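Local structure of coenzyme F420-dependent N(5),N(10)-methenyltetrahydromethanopterin reductase-related protein (Desulfurobacterium thermolithotrophum DSM 11699, 6HUZ) at residues Leu228-Lys231 / Arg232-Glu236; Leu243-Ile246 / Ser247-Thr251; Met205-Val208 / Thr209-Ala213. The protein binds an iron-guanylylpyridinol cofactor and uses tetrahydrofolate derivatives as substrates, probably in a hydrogen-dependent reaction as expected of an [Fe]-hydrogenase paralogue. One frame throughout, in Å; residues are numbered along the deposited sequence.

Interaction 1 of 3, residues Leu228-Lys231 / Arg232-Glu236. With NA (sodium ion), chain I; GUE (5,10-Methenyltetrahydrofolate), chain C.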
loop_
_atom_site.group_PDB
_atom_site.type_symbol
_atom_site.label_atom_id
_atom_site.label_comp_id
_atom_site.label_asym_id
_atom_site.label_seq_id
_atom_site.Cartn_x
_atom_site.Cartn_y
_atom_site.Cartn_z
ATOM N N LEU A 228 -19.545 -4.972 9.444
ATOM C CA LEU A 228 -19.459 -6.347 8.956
ATOM C C LEU A 228 -19.365 -7.336 10.115
ATOM O O LEU A 228 -19.816 -8.476 9.987
ATOM C CB LEU A 228 -18.228 -6.514 8.071
ATOM C CG LEU A 228 -18.281 -5.696 6.783
ATOM C CD1 LEU A 228 -17.034 -5.938 5.961
ATOM C CD2 LEU A 228 -19.551 -6.058 5.989
ATOM N N LYS A 229 -18.763 -6.903 11.232
ATOM C CA LYS A 229 -18.563 -7.746 12.422
ATOM C C LYS A 229 -17.660 -8.967 12.059
ATOM O O LYS A 229 -17.905 -10.109 12.465
ATOM C CB LYS A 229 -19.899 -8.122 13.077
ATOM C CG LYS A 229 -20.501 -6.933 13.850
ATOM C CD LYS A 229 -22.027 -6.985 13.904
ATOM C CE LYS A 229 -22.617 -5.878 14.743
ATOM N NZ LYS A 229 -24.107 -5.880 14.685
ATOM N N THR A 230 -16.611 -8.677 11.265
ATOM C CA THR A 230 -15.633 -9.677 10.796
ATOM C C THR A 230 -14.431 -9.727 11.759
ATOM O O THR A 230 -14.327 -8.854 12.616
ATOM C CB THR A 230 -15.252 -9.424 9.314
ATOM O OG1 THR A 230 -14.528 -10.561 8.839
ATOM C CG2 THR A 230 -14.413 -8.167 9.111
ATOM N N LYS A 231 -13.544 -10.741 11.630
ATOM C CA LYS A 231 -12.365 -10.921 12.506
ATOM C C LYS A 231 -11.224 -9.926 12.218
ATOM O O LYS A 231 -10.978 -9.568 11.061
ATOM C CB LYS A 231 -11.767 -12.330 12.319
ATOM C CG LYS A 231 -12.549 -13.474 12.908
ATOM C CD LYS A 231 -11.892 -14.810 12.541
ATOM C CE LYS A 231 -12.869 -15.967 12.475
ATOM N NZ LYS A 231 -12.838 -16.811 13.701
ATOM N N ARG A 232 -10.489 -9.523 13.271
ATOM C CA ARG A 232 -9.346 -8.599 13.144
ATOM C C ARG A 232 -8.332 -9.178 12.180
ATOM O O ARG A 232 -7.802 -8.475 11.317
ATOM C CB ARG A 232 -8.679 -8.410 14.519
ATOM C CG ARG A 232 -7.396 -7.581 14.486
ATOM C CD ARG A 232 -7.608 -6.096 14.608
ATOM N NE ARG A 232 -6.317 -5.464 14.908
ATOM C CZ ARG A 232 -5.865 -5.227 16.128
ATOM N NH1 ARG A 232 -4.669 -4.681 16.304
ATOM N NH2 ARG A 232 -6.605 -5.534 17.190
ATOM N N SER A 233 -8.061 -10.477 12.317
ATOM C CA SER A 233 -7.099 -11.144 11.449
ATOM C C SER A 233 -7.498 -10.984 9.981
ATOM O O SER A 233 -6.643 -10.774 9.136
ATOM C CB SER A 233 -6.980 -12.622 11.816
ATOM O OG SER A 233 -8.174 -13.337 11.559
ATOM N N MET A 234 -8.796 -11.088 9.683
ATOM C CA MET A 234 -9.273 -10.943 8.315
ATOM C C MET A 234 -9.113 -9.535 7.862
ATOM O O MET A 234 -8.676 -9.299 6.737
ATOM C CB MET A 234 -10.740 -11.395 8.208
ATOM C CG MET A 234 -10.873 -12.861 8.460
ATOM S SD MET A 234 -12.579 -13.374 8.579
ATOM C CE MET A 234 -13.106 -13.171 6.819
ATOM N N THR A 235 -9.447 -8.575 8.731
ATOM C CA THR A 235 -9.293 -7.164 8.379
ATOM C C THR A 235 -7.820 -6.801 8.088
ATOM O O THR A 235 -7.522 -6.156 7.080
ATOM C CB THR A 235 -9.845 -6.304 9.519
ATOM O OG1 THR A 235 -11.225 -6.595 9.669
ATOM C CG2 THR A 235 -9.644 -4.786 9.271
ATOM N N GLU A 236 -6.902 -7.223 8.934
ATOM C CA GLU A 236 -5.487 -6.890 8.733
ATOM C C GLU A 236 -4.936 -7.552 7.495
ATOM O O GLU A 236 -4.088 -6.961 6.851
ATOM C CB GLU A 236 -4.638 -7.271 9.954
ATOM C CG GLU A 236 -4.977 -6.413 11.151
ATOM C CD GLU A 236 -4.001 -6.522 12.298
ATOM O OE1 GLU A 236 -3.143 -7.436 12.290
ATOM O OE2 GLU A 236 -4.110 -5.687 13.222
HETATM NA NA NA I . -2.618 -7.328 15.206
HETATM N N1 GUE C . -18.595 -5.792 -1.041
HETATM C C2 GUE C . -17.580 -6.319 -1.777
HETATM N N3 GUE C . -16.957 -7.457 -1.453
HETATM C C4 GUE C . -17.277 -8.187 -0.399
HETATM C C6 GUE C . -20.292 -8.131 1.939
HETATM C "C1'" GUE C . -17.793 -11.582 6.774
HETATM C "C2'" GUE C . -16.807 -10.887 6.061
HETATM C "C3'" GUE C . -17.165 -10.030 5.017
HETATM C "C4'" GUE C . -18.512 -9.870 4.652
HETATM C "C5'" GUE C . -19.489 -10.593 5.356
HETATM O O4 GUE C . -16.661 -9.250 -0.167
HETATM C C4A GUE C . -18.396 -7.701 0.437
HETATM N N5 GUE C . -18.874 -8.254 1.626
HETATM C C7 GUE C . -20.504 -6.623 2.000
HETATM N N8 GUE C . -20.058 -5.944 0.788
HETATM C C8A GUE C . -19.035 -6.442 0.050
HETATM N N2 GUE C . -17.180 -5.616 -2.865
HETATM C C9 GUE C . -20.288 -8.603 3.401
HETATM N N10 GUE C . -18.913 -9.074 3.551
HETATM C "C6'" GUE C . -19.126 -11.432 6.408
HETATM C C11 GUE C . -17.420 -12.514 7.908
HETATM O O11 GUE C . -16.326 -12.431 8.444
HETATM N N GUE C . -18.303 -13.445 8.289
HETATM C CA GUE C . -17.970 -14.499 9.249
HETATM C C GUE C . -18.221 -15.881 8.677
HETATM O OX1 GUE C . -19.094 -16.029 7.784
HETATM O OX2 GUE C . -17.551 -16.852 9.095
HETATM C CB GUE C . -18.701 -14.307 10.582
HETATM C CG GUE C . -19.582 -13.052 10.631
HETATM C CD GUE C . -20.404 -12.953 11.910
HETATM O OE1 GUE C . -20.439 -11.841 12.505
HETATM O OE2 GUE C . -21.027 -13.972 12.313
HETATM C C1 GUE C . -18.169 -8.771 2.556
HETATM O O HOH W 1 -12.424 -6.460 12.552
HETATM O O HOH W 2 -4.218 -8.761 16.921
#

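Interaction 2 of 3, residues Leu243-Ile246 / Ser247-Thr251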
loop_
_atom_site.group_PDB
_atom_site.type_symbol
_atom_site.label_atom_id
_atom_site.label_comp_id
_atom_site.label_asym_id
_atom_site.label_seq_id
_atom_site.Cartn_x
_atom_site.Cartn_y
_atom_site.Cartn_z
ATOM N N LEU A 243 -2.678 -3.092 -0.105
ATOM C CA LEU A 243 -1.550 -2.183 -0.257
ATOM C C LEU A 243 -0.324 -2.831 -0.879
ATOM O O LEU A 243 0.326 -2.173 -1.691
ATOM C CB LEU A 243 -1.240 -1.490 1.072
ATOM C CG LEU A 243 -2.459 -0.779 1.702
ATOM C CD1 LEU A 243 -2.083 -0.106 3.000
ATOM C CD2 LEU A 243 -3.158 0.187 0.705
ATOM N N GLN A 244 -0.024 -4.099 -0.548
ATOM C CA GLN A 244 1.116 -4.809 -1.153
ATOM C C GLN A 244 0.844 -4.916 -2.659
ATOM O O GLN A 244 1.731 -4.689 -3.460
ATOM C CB GLN A 244 1.223 -6.230 -0.582
ATOM C CG GLN A 244 2.415 -7.056 -1.054
ATOM C CD GLN A 244 3.745 -6.392 -0.794
ATOM O OE1 GLN A 244 4.323 -6.486 0.298
ATOM N NE2 GLN A 244 4.259 -5.704 -1.791
ATOM N N VAL A 245 -0.391 -5.293 -3.044
ATOM C CA VAL A 245 -0.728 -5.433 -4.460
ATOM C C VAL A 245 -0.538 -4.126 -5.236
ATOM O O VAL A 245 0.083 -4.135 -6.305
ATOM C CB VAL A 245 -2.148 -6.015 -4.639
ATOM C CG1 VAL A 245 -2.663 -5.818 -6.060
ATOM C CG2 VAL A 245 -2.158 -7.490 -4.265
ATOM N N ILE A 246 -1.081 -3.018 -4.729
ATOM C CA ILE A 246 -0.936 -1.738 -5.426
ATOM C C ILE A 246 0.535 -1.397 -5.520
ATOM O O ILE A 246 0.988 -1.056 -6.588
ATOM C CB ILE A 246 -1.715 -0.575 -4.745
ATOM C CG1 ILE A 246 -3.257 -0.848 -4.849
ATOM C CG2 ILE A 246 -1.344 0.782 -5.411
ATOM C CD1 ILE A 246 -4.058 0.046 -3.920
ATOM N N SER A 247 1.275 -1.483 -4.415
ATOM C CA SER A 247 2.722 -1.163 -4.409
ATOM C C SER A 247 3.484 -2.025 -5.459
ATOM O O SER A 247 4.291 -1.494 -6.223
ATOM C CB SER A 247 3.317 -1.448 -3.021
ATOM O OG SER A 247 4.654 -0.970 -3.007
ATOM N N SER A 248 3.223 -3.360 -5.487
ATOM C CA SER A 248 3.896 -4.274 -6.422
ATOM C C SER A 248 3.618 -3.893 -7.879
ATOM O O SER A 248 4.517 -3.944 -8.731
ATOM C CB SER A 248 3.428 -5.729 -6.209
ATOM O OG SER A 248 3.801 -6.147 -4.898
ATOM N N LEU A 249 2.363 -3.511 -8.158
ATOM C CA LEU A 249 1.945 -3.141 -9.514
ATOM C C LEU A 249 2.635 -1.867 -9.995
ATOM O O LEU A 249 3.107 -1.826 -11.146
ATOM C CB LEU A 249 0.417 -3.019 -9.590
ATOM C CG LEU A 249 -0.324 -4.346 -9.577
ATOM C CD1 LEU A 249 -1.829 -4.131 -9.285
ATOM C CD2 LEU A 249 -0.101 -5.127 -10.869
ATOM N N VAL A 250 2.691 -0.849 -9.151
ATOM C CA VAL A 250 3.375 0.423 -9.478
ATOM C C VAL A 250 4.888 0.137 -9.648
ATOM O O VAL A 250 5.480 0.582 -10.617
ATOM C CB VAL A 250 3.132 1.533 -8.413
ATOM C CG1 VAL A 250 4.008 2.769 -8.708
ATOM C CG2 VAL A 250 1.656 1.919 -8.355
ATOM N N THR A 251 5.505 -0.614 -8.726
ATOM C CA THR A 251 6.947 -0.908 -8.843
ATOM C C THR A 251 7.315 -1.646 -10.095
ATOM O O THR A 251 8.298 -1.328 -10.774
ATOM C CB THR A 251 7.420 -1.753 -7.647
ATOM O OG1 THR A 251 7.299 -0.961 -6.485
ATOM C CG2 THR A 251 8.883 -2.257 -7.780
#

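Interaction 3 of 3, residues Met205-Val208 / Thr209-Ala213. With GUE (5,10-Methenyltetrahydrofolate), chain B.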
loop_
_atom_site.group_PDB
_atom_site.type_symbol
_atom_site.label_atom_id
_atom_site.label_comp_id
_atom_site.label_asym_id
_atom_site.label_seq_id
_atom_site.Cartn_x
_atom_site.Cartn_y
_atom_site.Cartn_z
ATOM N N MET A 205 7.128 14.172 0.007
ATOM C CA MET A 205 5.905 14.494 -0.699
ATOM C C MET A 205 4.929 13.301 -0.722
ATOM O O MET A 205 3.729 13.549 -0.789
ATOM C CB MET A 205 6.211 14.980 -2.113
ATOM C CG MET A 205 7.062 14.024 -2.893
ATOM S SD MET A 205 7.144 14.614 -4.591
ATOM C CE MET A 205 8.496 13.454 -5.286
ATOM N N GLY A 206 5.427 12.044 -0.633
ATOM C CA GLY A 206 4.554 10.861 -0.592
ATOM C C GLY A 206 3.668 10.756 0.639
ATOM O O GLY A 206 2.864 9.825 0.758
ATOM N N ILE A 207 3.768 11.706 1.567
ATOM C CA ILE A 207 2.911 11.684 2.744
ATOM C C ILE A 207 1.446 11.715 2.261
ATOM O O ILE A 207 0.584 11.245 2.961
ATOM C CB ILE A 207 3.217 12.851 3.710
ATOM C CG1 ILE A 207 2.297 12.837 4.963
ATOM C CG2 ILE A 207 3.158 14.257 3.022
ATOM C CD1 ILE A 207 2.308 11.557 5.842
ATOM N N VAL A 208 1.164 12.296 1.088
ATOM C CA VAL A 208 -0.203 12.335 0.585
ATOM C C VAL A 208 -0.711 10.884 0.441
ATOM O O VAL A 208 -1.781 10.587 0.905
ATOM C CB VAL A 208 -0.311 13.072 -0.755
ATOM C CG1 VAL A 208 -1.694 12.863 -1.382
ATOM C CG2 VAL A 208 -0.042 14.560 -0.562
ATOM N N THR A 209 0.053 10.013 -0.231
ATOM C CA THR A 209 -0.349 8.621 -0.400
ATOM C C THR A 209 -0.275 7.886 0.935
ATOM O O THR A 209 -1.137 7.042 1.251
ATOM C CB THR A 209 0.532 7.958 -1.465
ATOM O OG1 THR A 209 1.907 8.192 -1.187
ATOM C CG2 THR A 209 0.280 8.521 -2.820
ATOM N N THR A 210 0.751 8.185 1.724
ATOM C CA THR A 210 0.930 7.516 3.022
ATOM C C THR A 210 -0.293 7.780 3.933
ATOM O O THR A 210 -0.927 6.852 4.431
ATOM C CB THR A 210 2.231 7.992 3.722
ATOM O OG1 THR A 210 3.358 7.624 2.943
ATOM C CG2 THR A 210 2.399 7.372 5.132
ATOM N N ALA A 211 -0.628 9.059 4.108
ATOM C CA ALA A 211 -1.753 9.434 4.967
ATOM C C ALA A 211 -3.121 9.007 4.404
ATOM O O ALA A 211 -3.936 8.585 5.171
ATOM C CB ALA A 211 -1.723 10.943 5.234
ATOM N N ILE A 212 -3.377 9.134 3.098
ATOM C CA ILE A 212 -4.668 8.717 2.555
ATOM C C ILE A 212 -4.835 7.196 2.750
ATOM O O ILE A 212 -5.864 6.753 3.228
ATOM C CB ILE A 212 -4.808 9.138 1.065
ATOM C CG1 ILE A 212 -4.961 10.663 0.979
ATOM C CG2 ILE A 212 -6.025 8.432 0.451
ATOM C CD1 ILE A 212 -4.779 11.264 -0.451
ATOM N N ALA A 213 -3.817 6.400 2.400
ATOM C CA ALA A 213 -3.881 4.935 2.554
ATOM C C ALA A 213 -4.036 4.507 4.022
ATOM O O ALA A 213 -4.795 3.584 4.354
ATOM C CB ALA A 213 -2.625 4.314 1.951
HETATM N N1 GUE B . 5.583 18.550 2.268
HETATM C C2 GUE B . 6.194 17.483 2.851
HETATM N N3 GUE B . 7.305 16.921 2.363
HETATM C C4 GUE B . 7.926 17.356 1.280
HETATM C C6 GUE B . 7.600 20.574 -0.742
HETATM C "C1'" GUE B . 10.610 18.624 -6.097
HETATM C "C2'" GUE B . 10.002 17.560 -5.419
HETATM C "C3'" GUE B . 9.243 17.797 -4.269
HETATM C "C4'" GUE B . 9.098 19.100 -3.765
HETATM C "C5'" GUE B . 9.735 20.155 -4.436
HETATM O O4 GUE B . 8.970 16.791 0.892
HETATM C C4A GUE B . 7.345 18.536 0.605
HETATM N N5 GUE B . 7.774 19.137 -0.579
HETATM C C7 GUE B . 6.090 20.755 -0.641
HETATM N N8 GUE B . 5.538 20.181 0.582
HETATM C C8A GUE B . 6.119 19.106 1.168
HETATM N N2 GUE B . 5.604 16.966 3.956
HETATM C C9 GUE B . 7.931 20.720 -2.236
HETATM N N10 GUE B . 8.405 19.377 -2.560
HETATM C "C6'" GUE B . 10.476 19.914 -5.592
HETATM C C11 GUE B . 11.434 18.383 -7.343
HETATM O O11 GUE B . 11.317 17.342 -7.972
HETATM N N GUE B . 12.312 19.320 -7.724
HETATM C CA GUE B . 13.274 19.104 -8.806
HETATM C C GUE B . 14.700 19.333 -8.345
HETATM O OX1 GUE B . 14.919 20.122 -7.390
HETATM O OX2 GUE B . 15.636 18.729 -8.915
HETATM C CB GUE B . 12.944 19.952 -10.039
HETATM C CG GUE B . 11.677 20.803 -9.886
HETATM C CD GUE B . 11.443 21.739 -11.065
HETATM O OE1 GUE B . 10.279 21.802 -11.547
HETATM O OE2 GUE B . 12.409 22.421 -11.501
HETATM C C1 GUE B . 8.211 18.535 -1.617
#

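Interaction 1 of 3, residues Leu228-Lys231 / Arg232-Glu236
T230 and M234 meet beside O11, the amide oxygen between the benzoyl ring and the glutamate of a bound methenyltetrahydrofolate, where a loop passes into a helix. Backbone bonding comes first: K231, at the N-cap position, offers its carbonyl O to T235 N at 3.0 Å, with an N-H...O angle of 162° and the donor in the carbonyl plane. This is an early alpha-helical bond of helix 232-262, repeated one step on by E236 N and R232 O.

T235 OG1 also lies near K231 O, in a weak and unsettled bond, and a water links T235 OG1 to T230 O. T230 directs OG1 away from its own backbone N (chi1 -168°), which brings the hydroxyl to the ligand: T230 OG1 donates to O11 of the folate at 2.6 Å. The thioether of M234 borders the same hydroxyl by van der Waals contact: M234 SD passes T230 OG1 at 3.4 Å, and M234 CE lies 3.7 Å from O11 of the ligand. On the other branch, T230 CG2 packs against T235 OG1 at 3.6 Å.

Charges gather across the first helical turn. R232 NE bonds E236 OE2 at 2.8 Å in an i to i+4 salt bridge, reaching the carboxylate from above its plane. R232 NH1 has its stronger partner in E304 of the second subunit. Both carboxylate oxygens of E236 lie 3.0 Å from a sodium ion, whose shell is completed by a water and by E256 OE1 and the backbone O of K356, both of the second subunit.

The loop ends helix 207-228, with K229 in positive phi, and opens helix 232-262; T230 and T235 lean back on S224 of the first helix, while M234 packs on F91 of the second subunit.

Interaction 2 of 3, residues Leu243-Ile246 / Ser247-Thr251
V245 and L249, one helical turn apart, form the tightly packed side of this contact. Their side chains run side by side and point the same way, with V245 CG1 3.7 Å from L249 CD1; L249 CG also rests 3.3 Å from V245 O. T316 covers both of them. The neighbouring i to i+4 pair is looser: I246 CG2 and V250 CG2 stand 4.4 Å apart, and L258, farther along the same helix, packs on both residues. Solvent comes closest at T251, the one partly exposed residue.

Straight backbone bonds hold the turn, among them S248 N to Q244 O at 2.8 Å (163°) and V250 N to I246 O at 3.1 Å (169°). The polar side is buried yet well supplied with partners. S248 OG sits beside its own backbone N, 2.9 Å from Q244 O, and its single proton can go to Q244 O or to T316 O, the stronger partner. Q244 bends at chi2 (56°), bringing NE2 within 3.2 Å of S248 OG, but its amide is held mainly from outside: OE1 accepts from S320 N, and NE2 donates to Q244 of the second subunit. S247 OG bonds A240 O of that subunit.

L243 and I246 pack reciprocally on I246 and L243 of the partner chain, the mark of a symmetric helix pair at the centre of the intertwined dimer, as in [Fe]-hydrogenases.

Interaction 3 of 3, residues Met205-Val208 / Thr209-Ala213
The backbone winds from G206 into the first turn of helix 207-228, where T210 N bonds G206 O at 2.8 Å, A211 N bonds I207 O and I212 N bonds V208 O. G206 O is gripped twice. T209 places OG1 between its own N and carbonyl carbon (chi1 50°), folding the hydroxyl back to donate to G206 O at 2.7 Å, in the carbonyl plane and on a lone pair, while T210 N arrives nearly along the C=O axis. S242 OG of the second subunit, which with Q238 belongs to a sodium site, lies within hydrogen-bonding reach of G206 O and both threonine hydroxyls, which must share the available protons; it is the strongest partner of T210 OG1, which also bonds P201 O.

This helix start is one wall of the methenyltetrahydrofolate pocket. M205 SD sits at the edge of the benzoyl ring, 3.8 Å from its C3', and I207 CG2 touches N2 of the pterin at 3.8 Å.

V208 and I212 lie side by side, V208 CG1 3.6 Å from I212 CD1. I207 CD1 meets A211 CB at 4.1 Å, and the I207 side chain crosses that of T210 at about a right angle.

How the interactions relate
From the N terminus the order is interaction 3, interaction 1, interaction 2, in series, with none nested or crossed; each spans one local turn and closes no long loop. Interaction 3 starts helix 207-228, interaction 1 is the turn from that helix into helix 232-262, and interaction 2 lies about 22 Å (between centres) from interaction 1 on the second helix. Interactions 2 and 3 come within about 4 Å at their nearest atoms without touching. Dimerisation joins the ends: the folate touched by M205 and I207 of one subunit is also bonded by T230 of the other, so interactions 3 and 1, from different subunits, line a shared pocket, while interaction 2 packs on its own counterpart across the dimer.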